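Local coordinates for protein hydrogenase maturation factor (Thermoanaerobacter tengcongensis, PDB 3VTI) that probably dehydrates, at the expense of ATP, the S-carbamoyl group it receives from HypF, making the nitrile group needed to mature [NiFe]-hydrogenases, at residues C[178-190]-C[261-275]. Sequence-based numbering, arbitrary orientation.
Sequences APLNGLIEKLMTL and YAEKALEIMKSHEYG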
loop_
_atom_site.group_PDB
_atom_site.type_symbol
_atom_site.label_atom_id
_atom_site.label_comp_id
_atom_site.label_asym_id
_atom_site.label_seq_id
_atom_site.Cartn_x
_atom_site.Cartn_y
_atom_site.Cartn_z
ATOM N N ALA C 178 3.523 10.392 -19.065
ATOM C CA ALA C 178 4.617 11.205 -19.581
ATOM C C ALA C 178 5.024 12.280 -18.572
ATOM O O ALA C 178 4.185 12.745 -17.795
ATOM C CB ALA C 178 4.216 11.845 -20.904
ATOM N N PRO C 179 6.321 12.657 -18.559
ATOM C CA PRO C 179 6.759 13.822 -17.792
ATOM C C PRO C 179 6.574 15.074 -18.633
ATOM O O PRO C 179 7.002 15.119 -19.793
ATOM C CB PRO C 179 8.245 13.544 -17.555
ATOM C CG PRO C 179 8.670 12.750 -18.751
ATOM C CD PRO C 179 7.456 11.965 -19.204
ATOM N N LEU C 180 5.929 16.078 -18.053
ATOM C CA LEU C 180 5.533 17.272 -18.796
ATOM C C LEU C 180 6.344 18.492 -18.421
ATOM O O LEU C 180 6.058 19.601 -18.875
ATOM C CB LEU C 180 4.047 17.572 -18.587
ATOM C CG LEU C 180 3.037 16.523 -19.055
ATOM C CD1 LEU C 180 1.688 16.867 -18.484
ATOM C CD2 LEU C 180 2.982 16.431 -20.587
ATOM N N ASN C 181 7.358 18.303 -17.590
ATOM C CA ASN C 181 8.171 19.428 -17.159
ATOM C C ASN C 181 8.853 20.152 -18.324
ATOM O O ASN C 181 9.085 21.355 -18.238
ATOM C CB ASN C 181 9.191 18.989 -16.115
ATOM C CG ASN C 181 10.159 17.961 -16.642
ATOM O OD1 ASN C 181 9.769 17.007 -17.315
ATOM N ND2 ASN C 181 11.436 18.149 -16.335
ATOM N N GLY C 182 9.155 19.417 -19.400
ATOM C CA GLY C 182 9.712 19.989 -20.625
ATOM C C GLY C 182 8.724 20.904 -21.330
ATOM O O GLY C 182 9.075 22.018 -21.745
ATOM N N LEU C 183 7.479 20.441 -21.455
ATOM C CA LEU C 183 6.405 21.229 -22.035
ATOM C C LEU C 183 6.095 22.472 -21.186
ATOM O O LEU C 183 5.917 23.577 -21.717
ATOM C CB LEU C 183 5.160 20.357 -22.216
ATOM C CG LEU C 183 3.854 20.963 -22.736
ATOM C CD1 LEU C 183 3.149 20.005 -23.657
ATOM C CD2 LEU C 183 2.954 21.315 -21.588
ATOM N N ILE C 184 6.033 22.280 -19.874
ATOM C CA ILE C 184 5.799 23.370 -18.931
ATOM C C ILE C 184 6.931 24.417 -18.989
ATOM O O ILE C 184 6.675 25.627 -18.988
ATOM C CB ILE C 184 5.545 22.809 -17.508
ATOM C CG1 ILE C 184 4.203 22.061 -17.489
ATOM C CG2 ILE C 184 5.536 23.909 -16.467
ATOM C CD1 ILE C 184 3.967 21.168 -16.266
ATOM N N GLU C 185 8.172 23.949 -19.089
ATOM C CA GLU C 185 9.312 24.847 -19.251
ATOM C C GLU C 185 9.138 25.797 -20.458
ATOM O O GLU C 185 9.475 26.985 -20.379
ATOM C CB GLU C 185 10.619 24.046 -19.369
ATOM C CG GLU C 185 11.888 24.917 -19.467
ATOM C CD GLU C 185 13.167 24.094 -19.597
ATOM O OE1 GLU C 185 13.724 23.664 -18.556
ATOM O OE2 GLU C 185 13.612 23.874 -20.743
ATOM N N LYS C 186 8.615 25.275 -21.566
ATOM C CA LYS C 186 8.397 26.099 -22.765
ATOM C C LYS C 186 7.202 27.034 -22.592
ATOM O O LYS C 186 7.158 28.100 -23.196
ATOM C CB LYS C 186 8.230 25.243 -24.033
ATOM C CG LYS C 186 9.463 24.436 -24.418
ATOM C CD LYS C 186 9.191 23.539 -25.625
ATOM C CE LYS C 186 9.400 24.285 -26.944
ATOM N NZ LYS C 186 8.676 23.630 -28.075
ATOM N N LEU C 187 6.236 26.625 -21.777
ATOM C CA LEU C 187 5.091 27.473 -21.469
ATOM C C LEU C 187 5.500 28.612 -20.553
ATOM O O LEU C 187 5.028 29.728 -20.707
ATOM C CB LEU C 187 3.955 26.669 -20.826
ATOM C CG LEU C 187 2.968 25.949 -21.741
ATOM C CD1 LEU C 187 2.109 24.960 -20.950
ATOM C CD2 LEU C 187 2.080 26.931 -22.508
ATOM N N MET C 188 6.388 28.319 -19.606
ATOM C CA MET C 188 6.813 29.297 -18.616
ATOM C C MET C 188 7.661 30.412 -19.227
ATOM O O MET C 188 8.073 31.344 -18.530
ATOM C CB MET C 188 7.519 28.620 -17.437
ATOM C CG MET C 188 6.602 27.733 -16.557
ATOM S SD MET C 188 4.917 28.347 -16.239
ATOM C CE MET C 188 5.221 29.865 -15.325
ATOM N N THR C 189 7.903 30.314 -20.531
ATOM C CA THR C 189 8.403 31.438 -21.330
ATOM C C THR C 189 7.423 32.604 -21.244
ATOM O O THR C 189 7.832 33.768 -21.279
ATOM C CB THR C 189 8.556 31.040 -22.810
ATOM O OG1 THR C 189 9.552 30.025 -22.919
ATOM C CG2 THR C 189 8.992 32.219 -23.649
ATOM N N LEU C 190 6.133 32.278 -21.126
ATOM C CA LEU C 190 5.070 33.282 -21.055
ATOM C C LEU C 190 4.930 33.954 -19.679
ATOM O O LEU C 190 4.104 34.854 -19.507
ATOM C CB LEU C 190 3.731 32.689 -21.518
ATOM C CG LEU C 190 3.673 32.092 -22.929
ATOM C CD1 LEU C 190 2.263 31.653 -23.272
ATOM C CD2 LEU C 190 4.202 33.069 -23.983
ATOM N N TYR C 261 -2.424 35.890 -24.796
ATOM C CA TYR C 261 -1.306 34.948 -24.903
ATOM C C TYR C 261 -1.724 33.521 -25.232
ATOM O O TYR C 261 -0.871 32.637 -25.366
ATOM C CB TYR C 261 -0.438 35.001 -23.639
ATOM C CG TYR C 261 0.218 36.345 -23.448
ATOM C CD1 TYR C 261 1.516 36.580 -23.897
ATOM C CD2 TYR C 261 -0.475 37.399 -22.847
ATOM C CE1 TYR C 261 2.111 37.831 -23.736
ATOM C CE2 TYR C 261 0.108 38.639 -22.679
ATOM C CZ TYR C 261 1.399 38.849 -23.123
ATOM O OH TYR C 261 1.969 40.081 -22.945
ATOM N N ALA C 262 -3.028 33.315 -25.398
ATOM C CA ALA C 262 -3.586 31.987 -25.661
ATOM C C ALA C 262 -3.088 31.360 -26.958
ATOM O O ALA C 262 -2.761 30.173 -26.990
ATOM C CB ALA C 262 -5.108 32.038 -25.640
ATOM N N GLU C 263 -3.045 32.155 -28.022
ATOM C CA GLU C 263 -2.539 31.694 -29.312
ATOM C C GLU C 263 -1.077 31.248 -29.205
ATOM O O GLU C 263 -0.683 30.225 -29.782
ATOM C CB GLU C 263 -2.717 32.770 -30.406
ATOM C CG GLU C 263 -4.187 33.049 -30.837
ATOM C CD GLU C 263 -5.023 31.770 -31.093
ATOM O OE1 GLU C 263 -4.495 30.795 -31.682
ATOM O OE2 GLU C 263 -6.222 31.743 -30.711
ATOM N N LYS C 264 -0.285 32.010 -28.452
ATOM C CA LYS C 264 1.124 31.695 -28.244
ATOM C C LYS C 264 1.287 30.435 -27.425
ATOM O O LYS C 264 2.182 29.641 -27.690
ATOM C CB LYS C 264 1.859 32.857 -27.574
ATOM C CG LYS C 264 2.120 34.036 -28.517
ATOM C CD LYS C 264 2.636 35.269 -27.766
ATOM C CE LYS C 264 2.226 36.578 -28.454
ATOM N NZ LYS C 264 2.757 36.674 -29.845
ATOM N N ALA C 265 0.412 30.247 -26.438
ATOM C CA ALA C 265 0.456 29.073 -25.570
ATOM C C ALA C 265 0.127 27.792 -26.331
ATOM O O ALA C 265 0.711 26.741 -26.069
ATOM C CB ALA C 265 -0.487 29.249 -24.397
ATOM N N LEU C 266 -0.808 27.892 -27.273
ATOM C CA LEU C 266 -1.179 26.763 -28.121
ATOM C C LEU C 266 -0.029 26.376 -29.037
ATOM O O LEU C 266 0.299 25.200 -29.185
ATOM C CB LEU C 266 -2.414 27.105 -28.952
ATOM C CG LEU C 266 -2.969 25.945 -29.778
ATOM C CD1 LEU C 266 -3.510 24.847 -28.866
ATOM C CD2 LEU C 266 -4.037 26.442 -30.730
ATOM N N GLU C 267 0.618 27.360 -29.608
ATOM C CA GLU C 267 1.680 27.065 -30.521
ATOM C C GLU C 267 2.919 26.567 -29.807
ATOM O O GLU C 267 3.625 25.749 -30.330
ATOM C CB GLU C 267 1.943 28.242 -31.465
ATOM C CG GLU C 267 2.876 29.289 -30.965
ATOM C CD GLU C 267 4.266 29.143 -31.530
ATOM O OE1 GLU C 267 4.370 28.878 -32.734
ATOM O OE2 GLU C 267 5.252 29.290 -30.778
ATOM N N ILE C 268 3.137 27.024 -28.588
ATOM C CA ILE C 268 4.219 26.507 -27.764
ATOM C C ILE C 268 4.004 25.028 -27.477
ATOM O O ILE C 268 4.953 24.243 -27.523
ATOM C CB ILE C 268 4.373 27.308 -26.440
ATOM C CG1 ILE C 268 5.109 28.628 -26.690
ATOM C CG2 ILE C 268 5.107 26.480 -25.365
ATOM C CD1 ILE C 268 4.924 29.655 -25.587
ATOM N N MET C 269 2.760 24.652 -27.192
ATOM C CA MET C 269 2.431 23.256 -26.938
ATOM C C MET C 269 2.509 22.434 -28.211
ATOM O O MET C 269 3.162 21.403 -28.224
ATOM C CB MET C 269 1.060 23.113 -26.274
ATOM C CG MET C 269 1.077 23.487 -24.818
ATOM S SD MET C 269 -0.475 23.189 -23.957
ATOM C CE MET C 269 -1.439 24.601 -24.479
ATOM N N LYS C 270 1.873 22.904 -29.283
ATOM C CA LYS C 270 1.832 22.150 -30.548
ATOM C C LYS C 270 3.204 21.846 -31.163
ATOM O O LYS C 270 3.325 20.973 -32.021
ATOM C CB LYS C 270 0.924 22.835 -31.580
ATOM C CG LYS C 270 -0.551 22.491 -31.405
ATOM C CD LYS C 270 -1.346 22.683 -32.691
ATOM C CE LYS C 270 -2.789 22.185 -32.533
ATOM N NZ LYS C 270 -2.907 20.727 -32.162
ATOM N N SER C 271 4.227 22.571 -30.721
ATOM C CA SER C 271 5.574 22.383 -31.236
ATOM C C SER C 271 6.399 21.524 -30.272
ATOM O O SER C 271 7.622 21.425 -30.406
ATOM C CB SER C 271 6.242 23.738 -31.465
ATOM O OG SER C 271 6.549 24.342 -30.218
ATOM N N HIS C 272 5.720 20.910 -29.304
ATOM C CA HIS C 272 6.353 20.021 -28.333
ATOM C C HIS C 272 5.778 18.613 -28.455
ATOM O O HIS C 272 4.571 18.440 -28.625
ATOM C CB HIS C 272 6.166 20.558 -26.917
ATOM C CG HIS C 272 6.923 19.798 -25.872
ATOM N ND1 HIS C 272 6.492 18.592 -25.369
ATOM C CD2 HIS C 272 8.080 20.081 -25.228
ATOM C CE1 HIS C 272 7.353 18.159 -24.466
ATOM N NE2 HIS C 272 8.324 19.047 -24.361
ATOM N N GLU C 273 6.650 17.613 -28.358
ATOM C CA GLU C 273 6.276 16.203 -28.557
ATOM C C GLU C 273 5.039 15.734 -27.770
ATOM O O GLU C 273 4.280 14.907 -28.271
ATOM C CB GLU C 273 7.467 15.274 -28.281
ATOM C CG GLU C 273 7.927 15.259 -26.820
ATOM C CD GLU C 273 9.159 14.402 -26.591
ATOM O OE1 GLU C 273 9.290 13.336 -27.249
ATOM O OE2 GLU C 273 9.992 14.797 -25.743
ATOM N N TYR C 274 4.835 16.254 -26.561
ATOM C CA TYR C 274 3.658 15.874 -25.760
ATOM C C TYR C 274 2.498 16.853 -25.892
ATOM O O TYR C 274 1.543 16.782 -25.130
ATOM C CB TYR C 274 4.023 15.697 -24.278
ATOM C CG TYR C 274 5.029 14.601 -24.025
ATOM C CD1 TYR C 274 4.826 13.313 -24.530
ATOM C CD2 TYR C 274 6.192 14.849 -23.288
ATOM C CE1 TYR C 274 5.760 12.301 -24.311
ATOM C CE2 TYR C 274 7.127 13.843 -23.057
ATOM C CZ TYR C 274 6.904 12.575 -23.574
ATOM O OH TYR C 274 7.811 11.570 -23.356
ATOM N N GLY C 275 2.587 17.763 -26.864
ATOM C CA GLY C 275 1.578 18.809 -27.038
ATOM C C GLY C 275 0.958 18.918 -28.422
ATOM O O GLY C 275 0.328 19.921 -28.732
#
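Leu-187 of helix 181-187 packs on helix 262-270, and Leu-183 on Met-269 and the type I turn His-272 to Gly-275 that follows; the helices run roughly antiparallel, the axes at 146° and 9.4 Å at closest approach, in the C-terminal domain of this AIR synthase-related (PurM-like) fold. Strand 194-198 meets the first helix and strand 146-149 the second. Leu-187 turns CD2 onto CB of Ala-265, and the same CB meets Leu-190 CD1 at 3.8 Å. Leu-190 and Ile-268 come tip to tip, Leu-190 CG against Ile-268 CD1, while Ile-268 CG2, anti to its own backbone N, lies against CB of Lys-186. The lysine chain bends at chi3 and passes the edge of the His-272 imidazole with CD; NZ then donates to Ser-271 OG at 3.1 Å. That hydroxyl in turn donates to Ile-268 O, from above the carbonyl plane, which ties the lysine to the backbone of helix 262-270. His-272, with CG anti to the backbone N (chi1 -173°), lays one ring face on Leu-183, whose CB sits 3.8 Å from the ring centroid. His-272 ND1 accepts the backbone N-H of Tyr-274, tilted 21° from the ring plane, helping to fix the ring's rotation. Near the magnesium ion, the Tyr-274 ring lies between Glu-273 CG and Ala-178. The Tyr-274 hydroxyl is hydrogen-bonded to Glu-99, and Ala-178 CB stands 3.8 Å from the ring centroid, over the face.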